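Local structure of aac(6')-Ii (Enterococcus faecium, 1N71) at residues G58-I63 against H74-E79; I46-V51 against T89-Y94; Q16-L21 against S32-V37. The protein is an antibiotic-resistance enzyme of the GNAT superfamily that binds coenzyme A and probably acetylates the 6'-amino group of aminoglycosides. All blocks are in the same frame, centred on the assembly; numbering follows the deposited sequence.

Contact 1: G58-I63 against H74-E79; sequences GFIGAI and HPLVVE. With COA (coenzyme A), chain E.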
loop_
_atom_site.group_PDB
_atom_site.type_symbol
_atom_site.label_atom_id
_atom_site.label_comp_id
_atom_site.label_asym_id
_atom_site.label_seq_id
_atom_site.Cartn_x
_atom_site.Cartn_y
_atom_site.Cartn_z
ATOM N N GLY A 58 -8.011 22.138 -7.746
ATOM C CA GLY A 58 -7.088 21.061 -7.438
ATOM C C GLY A 58 -7.177 20.599 -5.996
ATOM O O GLY A 58 -7.520 21.372 -5.098
ATOM N N PHE A 59 -6.870 19.328 -5.765
ATOM C CA PHE A 59 -6.930 18.777 -4.420
ATOM C C PHE A 59 -5.887 17.683 -4.248
ATOM O O PHE A 59 -5.612 16.927 -5.177
ATOM C CB PHE A 59 -8.312 18.181 -4.151
ATOM C CG PHE A 59 -8.458 17.573 -2.784
ATOM C CD1 PHE A 59 -8.728 18.374 -1.676
ATOM C CD2 PHE A 59 -8.306 16.198 -2.596
ATOM C CE1 PHE A 59 -8.847 17.819 -0.398
ATOM C CE2 PHE A 59 -8.421 15.630 -1.331
ATOM C CZ PHE A 59 -8.694 16.444 -0.222
ATOM N N ILE A 60 -5.312 17.611 -3.054
ATOM C CA ILE A 60 -4.322 16.589 -2.746
ATOM C C ILE A 60 -4.509 16.179 -1.291
ATOM O O ILE A 60 -4.861 17.001 -0.442
ATOM C CB ILE A 60 -2.875 17.102 -2.975
ATOM C CG1 ILE A 60 -1.890 15.930 -2.889
ATOM C CG2 ILE A 60 -2.521 18.171 -1.945
ATOM C CD1 ILE A 60 -0.460 16.296 -3.259
ATOM N N GLY A 61 -4.304 14.899 -1.007
ATOM C CA GLY A 61 -4.453 14.427 0.356
ATOM C C GLY A 61 -3.367 13.430 0.709
ATOM O O GLY A 61 -2.645 12.956 -0.169
ATOM N N ALA A 62 -3.236 13.124 1.995
ATOM C CA ALA A 62 -2.244 12.155 2.441
ATOM C C ALA A 62 -2.812 11.349 3.600
ATOM O O ALA A 62 -3.488 11.891 4.478
ATOM C CB ALA A 62 -0.957 12.858 2.861
ATOM N N ILE A 63 -2.528 10.051 3.590
ATOM C CA ILE A 63 -2.999 9.123 4.614
ATOM C C ILE A 63 -1.813 8.575 5.412
ATOM O O ILE A 63 -0.840 8.098 4.833
ATOM C CB ILE A 63 -3.711 7.913 3.967
ATOM C CG1 ILE A 63 -4.846 8.390 3.065
ATOM C CG2 ILE A 63 -4.240 6.980 5.045
ATOM C CD1 ILE A 63 -5.434 7.290 2.206
ATOM N N HIS A 74 -2.506 10.536 -1.542
ATOM C CA HIS A 74 -3.734 10.081 -2.185
ATOM C C HIS A 74 -4.932 10.909 -1.728
ATOM O O HIS A 74 -5.195 11.022 -0.534
ATOM C CB HIS A 74 -3.973 8.601 -1.862
ATOM C CG HIS A 74 -5.274 8.069 -2.377
ATOM N ND1 HIS A 74 -6.480 8.322 -1.757
ATOM C CD2 HIS A 74 -5.561 7.304 -3.457
ATOM C CE1 HIS A 74 -7.452 7.734 -2.431
ATOM N NE2 HIS A 74 -6.921 7.109 -3.468
ATOM N N PRO A 75 -5.649 11.526 -2.676
ATOM C CA PRO A 75 -5.372 11.475 -4.112
ATOM C C PRO A 75 -4.701 12.777 -4.533
ATOM O O PRO A 75 -4.340 13.603 -3.690
ATOM C CB PRO A 75 -6.761 11.362 -4.704
ATOM C CG PRO A 75 -7.519 12.347 -3.843
ATOM C CD PRO A 75 -7.000 12.066 -2.430
ATOM N N LEU A 76 -4.521 12.942 -5.836
ATOM C CA LEU A 76 -3.966 14.167 -6.394
ATOM C C LEU A 76 -4.716 14.389 -7.694
ATOM O O LEU A 76 -4.622 13.587 -8.625
ATOM C CB LEU A 76 -2.467 14.055 -6.687
ATOM C CG LEU A 76 -1.903 15.288 -7.417
ATOM C CD1 LEU A 76 -2.241 16.569 -6.638
ATOM C CD2 LEU A 76 -0.397 15.152 -7.592
ATOM N N VAL A 77 -5.478 15.470 -7.751
ATOM C CA VAL A 77 -6.239 15.768 -8.948
ATOM C C VAL A 77 -6.271 17.265 -9.198
ATOM O O VAL A 77 -6.398 18.063 -8.267
ATOM C CB VAL A 77 -7.686 15.247 -8.832
ATOM C CG1 VAL A 77 -8.372 15.895 -7.647
ATOM C CG2 VAL A 77 -8.454 15.546 -10.117
ATOM N N VAL A 78 -6.132 17.625 -10.467
ATOM C CA VAL A 78 -6.160 19.006 -10.915
ATOM C C VAL A 78 -7.149 19.028 -12.077
ATOM O O VAL A 78 -7.092 18.157 -12.943
ATOM C CB VAL A 78 -4.775 19.452 -11.431
ATOM C CG1 VAL A 78 -4.862 20.855 -12.029
ATOM C CG2 VAL A 78 -3.761 19.415 -10.293
ATOM N N GLU A 79 -8.062 19.996 -12.096
ATOM C CA GLU A 79 -9.026 20.067 -13.197
ATOM C C GLU A 79 -8.266 19.907 -14.503
ATOM O O GLU A 79 -7.260 20.578 -14.724
ATOM C CB GLU A 79 -9.756 21.409 -13.213
ATOM C CG GLU A 79 -10.587 21.688 -11.988
ATOM C CD GLU A 79 -11.479 22.899 -12.170
ATOM O OE1 GLU A 79 -10.973 23.953 -12.612
ATOM O OE2 GLU A 79 -12.685 22.802 -11.865
HETATM N N1A COA E . 4.041 13.440 -17.842
HETATM C C2A COA E . 5.254 14.020 -17.801
HETATM N N3A COA E . 5.601 15.175 -17.188
HETATM C C4A COA E . 4.522 15.745 -16.551
HETATM C C5A COA E . 3.231 15.270 -16.510
HETATM C C6A COA E . 2.988 14.036 -17.195
HETATM N N6A COA E . 1.786 13.466 -17.233
HETATM N N7A COA E . 2.416 16.115 -15.772
HETATM C C8A COA E . 3.218 17.071 -15.404
HETATM N N9A COA E . 4.513 16.918 -15.841
HETATM C C1B COA E . 5.666 17.802 -15.618
HETATM C C2B COA E . 5.520 19.168 -16.297
HETATM O O2B COA E . 6.003 19.079 -17.643
HETATM C C3B COA E . 6.417 20.113 -15.504
HETATM O O3B COA E . 7.778 19.873 -15.899
HETATM P P3B COA E . 8.740 21.083 -16.361
HETATM O O7A COA E . 8.029 21.694 -17.512
HETATM O O8A COA E . 10.010 20.403 -16.715
HETATM O O9A COA E . 8.830 21.954 -15.164
HETATM C C4B COA E . 6.235 19.572 -14.079
HETATM O O4B COA E . 5.856 18.202 -14.264
HETATM C C5B COA E . 5.213 20.332 -13.222
HETATM O O5B COA E . 3.886 20.104 -13.709
HETATM P P1A COA E . 2.599 20.844 -13.075
HETATM O O1A COA E . 2.163 21.908 -14.005
HETATM O O2A COA E . 2.877 21.167 -11.657
HETATM O O3A COA E . 1.530 19.647 -13.117
HETATM P P2A COA E . -0.074 19.751 -13.152
HETATM O O4A COA E . -0.528 19.567 -14.546
HETATM O O5A COA E . -0.529 20.925 -12.379
HETATM O O6A COA E . -0.477 18.437 -12.321
HETATM C CBP COA E . -0.913 16.052 -12.521
HETATM C CCP COA E . 0.119 17.166 -12.624
HETATM C CDP COA E . -0.245 14.739 -12.951
HETATM C CEP COA E . -1.389 15.943 -11.042
HETATM C CAP COA E . -2.129 16.412 -13.480
HETATM O OAP COA E . -1.725 16.475 -14.852
HETATM C C9P COA E . -3.352 15.500 -13.274
HETATM O O9P COA E . -4.325 15.900 -12.621
HETATM N N8P COA E . -3.286 14.284 -13.832
HETATM C C7P COA E . -4.326 13.264 -13.761
HETATM C C6P COA E . -4.377 12.564 -12.406
HETATM C C5P COA E . -3.323 11.484 -12.241
HETATM O O5P COA E . -3.184 10.603 -13.098
HETATM N N4P COA E . -2.580 11.553 -11.126
HETATM C C3P COA E . -1.510 10.617 -10.762
HETATM C C2P COA E . -1.715 10.027 -9.375
HETATM S S1P COA E . -1.447 8.246 -9.312
#

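Contact 2: I46-V51 against T89-Y94; sequences IAVAAV and TRLVNY. With COA (coenzyme A), chain E.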
loop_
_atom_site.group_PDB
_atom_site.type_symbol
_atom_site.label_atom_id
_atom_site.label_comp_id
_atom_site.label_asym_id
_atom_site.label_seq_id
_atom_site.Cartn_x
_atom_site.Cartn_y
_atom_site.Cartn_z
ATOM N N ILE A 46 -4.451 14.533 5.781
ATOM C CA ILE A 46 -4.155 15.899 5.405
ATOM C C ILE A 46 -4.962 16.136 4.134
ATOM O O ILE A 46 -5.054 15.251 3.274
ATOM C CB ILE A 46 -2.644 16.084 5.151
ATOM C CG1 ILE A 46 -1.893 15.947 6.480
ATOM C CG2 ILE A 46 -2.369 17.438 4.522
ATOM C CD1 ILE A 46 -0.390 15.852 6.338
ATOM N N ALA A 47 -5.575 17.312 4.043
ATOM C CA ALA A 47 -6.392 17.687 2.897
ATOM C C ALA A 47 -6.049 19.116 2.486
ATOM O O ALA A 47 -6.328 20.069 3.217
ATOM C CB ALA A 47 -7.864 17.585 3.255
ATOM N N VAL A 48 -5.442 19.253 1.313
ATOM C CA VAL A 48 -5.034 20.556 0.802
ATOM C C VAL A 48 -5.753 20.877 -0.498
ATOM O O VAL A 48 -5.844 20.039 -1.394
ATOM C CB VAL A 48 -3.509 20.587 0.573
ATOM C CG1 VAL A 48 -3.085 21.921 -0.020
ATOM C CG2 VAL A 48 -2.793 20.329 1.889
ATOM N N ALA A 49 -6.253 22.103 -0.606
ATOM C CA ALA A 49 -6.972 22.506 -1.803
ATOM C C ALA A 49 -6.325 23.650 -2.556
ATOM O O ALA A 49 -5.554 24.439 -2.000
ATOM C CB ALA A 49 -8.399 22.876 -1.446
ATOM N N ALA A 50 -6.642 23.713 -3.842
ATOM C CA ALA A 50 -6.155 24.757 -4.725
ATOM C C ALA A 50 -7.432 25.458 -5.165
ATOM O O ALA A 50 -8.278 24.852 -5.824
ATOM C CB ALA A 50 -5.445 24.152 -5.920
ATOM N N VAL A 51 -7.583 26.719 -4.778
ATOM C CA VAL A 51 -8.782 27.466 -5.127
ATOM C C VAL A 51 -8.495 28.758 -5.875
ATOM O O VAL A 51 -7.648 29.554 -5.473
ATOM C CB VAL A 51 -9.606 27.802 -3.868
ATOM C CG1 VAL A 51 -10.865 28.570 -4.255
ATOM C CG2 VAL A 51 -9.975 26.523 -3.139
ATOM N N THR A 89 2.376 20.942 -8.736
ATOM C CA THR A 89 3.636 21.135 -8.028
ATOM C C THR A 89 3.381 21.831 -6.698
ATOM O O THR A 89 3.876 21.409 -5.651
ATOM C CB THR A 89 4.616 21.992 -8.853
ATOM O OG1 THR A 89 4.948 21.305 -10.066
ATOM C CG2 THR A 89 5.888 22.262 -8.057
ATOM N N ARG A 90 2.602 22.902 -6.745
ATOM C CA ARG A 90 2.293 23.652 -5.538
ATOM C C ARG A 90 1.533 22.804 -4.520
ATOM O O ARG A 90 1.748 22.931 -3.312
ATOM C CB ARG A 90 1.515 24.913 -5.924
ATOM C CG ARG A 90 2.330 25.801 -6.860
ATOM C CD ARG A 90 1.499 26.913 -7.457
ATOM N NE ARG A 90 1.024 27.830 -6.434
ATOM C CZ ARG A 90 0.172 28.821 -6.663
ATOM N NH1 ARG A 90 -0.300 29.016 -7.887
ATOM N NH2 ARG A 90 -0.200 29.617 -5.668
ATOM N N LEU A 91 0.657 21.924 -4.998
ATOM C CA LEU A 91 -0.093 21.053 -4.095
ATOM C C LEU A 91 0.835 20.038 -3.430
ATOM O O LEU A 91 0.749 19.799 -2.227
ATOM C CB LEU A 91 -1.201 20.301 -4.850
ATOM C CG LEU A 91 -2.442 21.096 -5.262
ATOM C CD1 LEU A 91 -3.370 20.215 -6.097
ATOM C CD2 LEU A 91 -3.156 21.606 -4.018
ATOM N N VAL A 92 1.721 19.435 -4.213
ATOM C CA VAL A 92 2.644 18.454 -3.659
ATOM C C VAL A 92 3.581 19.094 -2.642
ATOM O O VAL A 92 3.792 18.551 -1.562
ATOM C CB VAL A 92 3.454 17.777 -4.770
ATOM C CG1 VAL A 92 4.565 16.924 -4.173
ATOM C CG2 VAL A 92 2.521 16.913 -5.609
ATOM N N ASN A 93 4.131 20.254 -2.977
ATOM C CA ASN A 93 5.031 20.935 -2.056
ATOM C C ASN A 93 4.327 21.336 -0.764
ATOM O O ASN A 93 4.924 21.282 0.315
ATOM C CB ASN A 93 5.654 22.163 -2.725
ATOM C CG ASN A 93 6.654 21.788 -3.804
ATOM O OD1 ASN A 93 7.431 20.850 -3.641
ATOM N ND2 ASN A 93 6.649 22.528 -4.901
ATOM N N TYR A 94 3.059 21.730 -0.861
ATOM C CA TYR A 94 2.315 22.119 0.331
ATOM C C TYR A 94 2.048 20.868 1.165
ATOM O O TYR A 94 2.139 20.889 2.389
ATOM C CB TYR A 94 0.997 22.797 -0.054
ATOM C CG TYR A 94 0.323 23.540 1.081
ATOM C CD1 TYR A 94 -0.397 22.858 2.057
ATOM C CD2 TYR A 94 0.410 24.928 1.176
ATOM C CE1 TYR A 94 -1.017 23.540 3.104
ATOM C CE2 TYR A 94 -0.205 25.619 2.219
ATOM C CZ TYR A 94 -0.917 24.918 3.177
ATOM O OH TYR A 94 -1.532 25.597 4.207
HETATM N N1A COA E . 4.041 13.440 -17.842
HETATM C C2A COA E . 5.254 14.020 -17.801
HETATM N N3A COA E . 5.601 15.175 -17.188
HETATM C C4A COA E . 4.522 15.745 -16.551
HETATM C C5A COA E . 3.231 15.270 -16.510
HETATM C C6A COA E . 2.988 14.036 -17.195
HETATM N N6A COA E . 1.786 13.466 -17.233
HETATM N N7A COA E . 2.416 16.115 -15.772
HETATM C C8A COA E . 3.218 17.071 -15.404
HETATM N N9A COA E . 4.513 16.918 -15.841
HETATM C C1B COA E . 5.666 17.802 -15.618
HETATM C C2B COA E . 5.520 19.168 -16.297
HETATM O O2B COA E . 6.003 19.079 -17.643
HETATM C C3B COA E . 6.417 20.113 -15.504
HETATM O O3B COA E . 7.778 19.873 -15.899
HETATM P P3B COA E . 8.740 21.083 -16.361
HETATM O O7A COA E . 8.029 21.694 -17.512
HETATM O O8A COA E . 10.010 20.403 -16.715
HETATM O O9A COA E . 8.830 21.954 -15.164
HETATM C C4B COA E . 6.235 19.572 -14.079
HETATM O O4B COA E . 5.856 18.202 -14.264
HETATM C C5B COA E . 5.213 20.332 -13.222
HETATM O O5B COA E . 3.886 20.104 -13.709
HETATM P P1A COA E . 2.599 20.844 -13.075
HETATM O O1A COA E . 2.163 21.908 -14.005
HETATM O O2A COA E . 2.877 21.167 -11.657
HETATM O O3A COA E . 1.530 19.647 -13.117
HETATM P P2A COA E . -0.074 19.751 -13.152
HETATM O O4A COA E . -0.528 19.567 -14.546
HETATM O O5A COA E . -0.529 20.925 -12.379
HETATM O O6A COA E . -0.477 18.437 -12.321
HETATM C CBP COA E . -0.913 16.052 -12.521
HETATM C CCP COA E . 0.119 17.166 -12.624
HETATM C CDP COA E . -0.245 14.739 -12.951
HETATM C CEP COA E . -1.389 15.943 -11.042
HETATM C CAP COA E . -2.129 16.412 -13.480
HETATM O OAP COA E . -1.725 16.475 -14.852
HETATM C C9P COA E . -3.352 15.500 -13.274
HETATM O O9P COA E . -4.325 15.900 -12.621
HETATM N N8P COA E . -3.286 14.284 -13.832
HETATM C C7P COA E . -4.326 13.264 -13.761
HETATM C C6P COA E . -4.377 12.564 -12.406
HETATM C C5P COA E . -3.323 11.484 -12.241
HETATM O O5P COA E . -3.184 10.603 -13.098
HETATM N N4P COA E . -2.580 11.553 -11.126
HETATM C C3P COA E . -1.510 10.617 -10.762
HETATM C C2P COA E . -1.715 10.027 -9.375
HETATM S S1P COA E . -1.447 8.246 -9.312
#

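Contact 3: Q16-L21 against S32-V37; sequences QLSDLL and SSAEEV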
loop_
_atom_site.group_PDB
_atom_site.type_symbol
_atom_site.label_atom_id
_atom_site.label_comp_id
_atom_site.label_asym_id
_atom_site.label_seq_id
_atom_site.Cartn_x
_atom_site.Cartn_y
_atom_site.Cartn_z
ATOM N N GLN A 16 -17.655 20.480 -4.987
ATOM C CA GLN A 16 -16.782 20.644 -6.138
ATOM C C GLN A 16 -15.753 19.518 -6.171
ATOM O O GLN A 16 -15.392 19.031 -7.243
ATOM C CB GLN A 16 -16.072 21.998 -6.078
ATOM C CG GLN A 16 -17.001 23.182 -5.844
ATOM C CD GLN A 16 -16.303 24.515 -6.042
ATOM O OE1 GLN A 16 -16.503 25.456 -5.270
ATOM N NE2 GLN A 16 -15.489 24.608 -7.084
ATOM N N LEU A 17 -15.288 19.103 -4.996
ATOM C CA LEU A 17 -14.312 18.023 -4.917
ATOM C C LEU A 17 -14.946 16.747 -5.454
ATOM O O LEU A 17 -14.337 16.012 -6.231
ATOM C CB LEU A 17 -13.860 17.804 -3.471
ATOM C CG LEU A 17 -12.849 16.667 -3.277
ATOM C CD1 LEU A 17 -11.623 16.927 -4.130
ATOM C CD2 LEU A 17 -12.466 16.552 -1.810
ATOM N N SER A 18 -16.182 16.498 -5.037
ATOM C CA SER A 18 -16.916 15.319 -5.480
ATOM C C SER A 18 -17.013 15.297 -7.003
ATOM O O SER A 18 -16.700 14.293 -7.639
ATOM C CB SER A 18 -18.319 15.313 -4.874
ATOM O OG SER A 18 -19.045 14.174 -5.298
ATOM N N ASP A 19 -17.448 16.409 -7.587
ATOM C CA ASP A 19 -17.567 16.491 -9.036
ATOM C C ASP A 19 -16.209 16.232 -9.673
ATOM O O ASP A 19 -16.063 15.348 -10.522
ATOM C CB ASP A 19 -18.069 17.873 -9.460
ATOM C CG ASP A 19 -19.464 18.173 -8.947
ATOM O OD1 ASP A 19 -20.345 17.300 -9.078
ATOM O OD2 ASP A 19 -19.680 19.286 -8.421
ATOM N N LEU A 20 -15.214 17.004 -9.247
ATOM C CA LEU A 20 -13.862 16.882 -9.768
ATOM C C LEU A 20 -13.380 15.435 -9.764
ATOM O O LEU A 20 -12.713 14.993 -10.700
ATOM C CB LEU A 20 -12.910 17.749 -8.943
ATOM C CG LEU A 20 -11.464 17.841 -9.431
ATOM C CD1 LEU A 20 -11.431 18.315 -10.874
ATOM C CD2 LEU A 20 -10.697 18.800 -8.536
ATOM N N LEU A 21 -13.720 14.699 -8.712
ATOM C CA LEU A 21 -13.320 13.300 -8.599
ATOM C C LEU A 21 -14.136 12.426 -9.544
ATOM O O LEU A 21 -13.600 11.518 -10.177
ATOM C CB LEU A 21 -13.499 12.808 -7.161
ATOM C CG LEU A 21 -12.590 13.444 -6.105
ATOM C CD1 LEU A 21 -12.985 12.960 -4.723
ATOM C CD2 LEU A 21 -11.142 13.089 -6.403
ATOM N N SER A 32 -20.490 6.016 -4.345
ATOM C CA SER A 32 -19.952 6.502 -3.076
ATOM C C SER A 32 -18.959 7.655 -3.224
ATOM O O SER A 32 -18.061 7.816 -2.397
ATOM C CB SER A 32 -19.286 5.348 -2.318
ATOM N N SER A 33 -19.124 8.455 -4.272
ATOM C CA SER A 33 -18.241 9.592 -4.512
ATOM C C SER A 33 -18.198 10.516 -3.299
ATOM O O SER A 33 -17.164 10.652 -2.644
ATOM C CB SER A 33 -18.714 10.380 -5.734
ATOM O OG SER A 33 -17.966 11.574 -5.887
ATOM N N ALA A 34 -19.326 11.153 -3.006
ATOM C CA ALA A 34 -19.416 12.058 -1.867
ATOM C C ALA A 34 -19.007 11.334 -0.587
ATOM O O ALA A 34 -18.647 11.963 0.409
ATOM C CB ALA A 34 -20.838 12.591 -1.737
ATOM N N GLU A 35 -19.055 10.006 -0.621
ATOM C CA GLU A 35 -18.697 9.210 0.543
ATOM C C GLU A 35 -17.184 9.141 0.724
ATOM O O GLU A 35 -16.673 9.317 1.831
ATOM C CB GLU A 35 -19.276 7.800 0.412
ATOM N N GLU A 36 -16.467 8.882 -0.364
ATOM C CA GLU A 36 -15.014 8.810 -0.301
ATOM C C GLU A 36 -14.467 10.193 0.034
ATOM O O GLU A 36 -13.381 10.324 0.595
ATOM C CB GLU A 36 -14.441 8.315 -1.631
ATOM C CG GLU A 36 -14.841 6.886 -1.969
ATOM N N VAL A 37 -15.236 11.222 -0.309
ATOM C CA VAL A 37 -14.842 12.594 -0.025
ATOM C C VAL A 37 -14.768 12.762 1.488
ATOM O O VAL A 37 -13.825 13.354 2.018
ATOM C CB VAL A 37 -15.864 13.602 -0.594
ATOM C CG1 VAL A 37 -15.507 15.013 -0.158
ATOM C CG2 VAL A 37 -15.894 13.511 -2.110
#

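Contact 1: G58-I63 against H74-E79
Ile60 and Leu76 form a non-hydrogen-bonded pair between antiparallel strands 55-66 and 70-78 and interlock by branch. Leu76 turns CD1 (chi2 54°) toward its neighbour, and this methyl lies 3.8 Å from Ile60 CB, nested against the stem of the isoleucine and also touching its CG1 and CD1. The other branch of the leucine faces the cofactor: Leu76 CD2 is 3.7 Å from CEP of coenzyme A, so the branches serve different partners, strand and cofactor. Phe59 and Val77 occupy the reverse face, and the Pro75 ring reaches the phenyl group at its edge, near its plane, with Pro75 CD 4.0 Å from Phe59 CE2. Val77 holds CG1 between its backbone N and carbonyl carbon (chi1 60°), where it covers the base of the aromatic residue, 4.2 Å from Phe59 CB.

Backbone hydrogen bonds join the two strands. Phe59 N bonds Val77 O at 2.8 Å and the return bond completes the pair. At Pro75, which follows a cis peptide bond, the regular pattern is interrupted: Pro75 O accepts from Gly61 N, but the imide nitrogen has no N-H to return, and His74 N bonds Gly61 O instead (2.8 Å), its nitrogen lying 43° out of the carbonyl plane. The irregularity is consistent with the beta bulge characteristic of the fourth strand in GNAT enzymes. Val78 N, at 3.3 Å from O9P, hydrogen-bonds the pantetheine arm of coenzyme A.

This hairpin lies mid-sheet. Phe59 and Val77 are covered by helix 11-24 through Leu17 and Leu20, while Ile60 packs against Leu91, Val92 and Leu95 of helix 87-101 and Leu76 meets Phe146 and Tyr147 of helix 144-149; strand 46-52 continues the sheet through backbone bonds to Gly58, Ile60 and Ala62.

Contact 2: I46-V51 against T89-Y94
Leu91 and Tyr94 carry helix 87-101 onto Val48 and Ala50 of strand 46-52, this short piece of helix running roughly antiparallel to the strand, 8.9 Å between axes. At the start of the segment Thr89 looks to the cofactor: both its backbone N and its hydroxyl bond O2A of the coenzyme A pyrophosphate, the OG1 to O2A bond being 2.6 Å, so one phosphate oxygen is gripped twice by one residue. Two residues on, Leu91 lets its CD2 methyl settle between two strand side chains, 3.9 Å from Ala50 CB and 4.0 Å from Val48 CG1. Three residues further, Tyr94 CG stands anti to its backbone N (chi1 -165°), and the two methyls of Val48 fork around ring atom CD1, which is 3.5 Å from each of CG1 and CG2, in an oblique approach. Val48 thus touches both the leucine and the tyrosine.

Beyond the pair, Ile3 also touches Val48 and Ala50. With Lys84, Gln86 and Gly88 also donating backbone N-H groups to the cofactor, a helix laid on the sheet with its N-terminal end at the pyrophosphate is the hallmark of the GNAT coenzyme A site.

Contact 3: Q16-L21 against S32-V37
The two N-terminal helices of the GNAT fold, 11-24 and 33-40, meet here, with Ser18 against Ser33 and Val37 laid over Leu17, Ser18 and Leu21. Their axes pass 9.0 Å apart at a steep crossing of 119°. Contact is confined to a few side chains near the start of the second helix.

At one border the two hydroxyls bond, Ser18 OG to Ser33 OG at 2.9 Å, either one able to be the donor. Each serine holds OG anti to its own backbone N (chi1 180° for Ser18 and 173° for Ser33), which turns each hydroxyl toward the other. Ser33 is the first residue of its helix.

Inward from this polar link, Val37 spreads its two methyls over one flank of the first helix. CG1 meets Leu17 CD2 at 3.8 Å, the side chains sliding past each other in opposite directions, while CG2 lies 3.9 Å from Leu21 CD1 and, over the serine backbone, 4.0 Å from Ser18 CA. Leu17 and Leu21 lie one helical turn apart, and Val37 spans them, one methyl to each.

Leu17 also packs on Leu56 and Leu21 on Val77, tying helix 11-24 to the central sheet, with helix 33-40 attached to it. Such a helix pair belongs to the N-terminal part of GNAT enzymes, a region that commonly helps to bind the acceptor substrate.

How the contacts relate
The three contacts together illustrate a layered alpha/beta fold, with the sheet as the shared middle layer. Contact 3 closes first along the chain; contact 1 then sits nested within the loop that contact 2 closes. Contacts 1 and 2 have centres about 7 Å apart, are joined by adjoining strands 46-52 and 55-66, and both touch coenzyme A. Contact 3 lies about 12 Å from contact 1, centre to centre, and meets it where helix 11-24 packs on the hairpin. Contacts 2 and 3, about 17 Å between centres, do not touch: helix 87-101 and helix 11-24 cover different faces, and the hairpin of contact 1 connects the cofactor site to both layers.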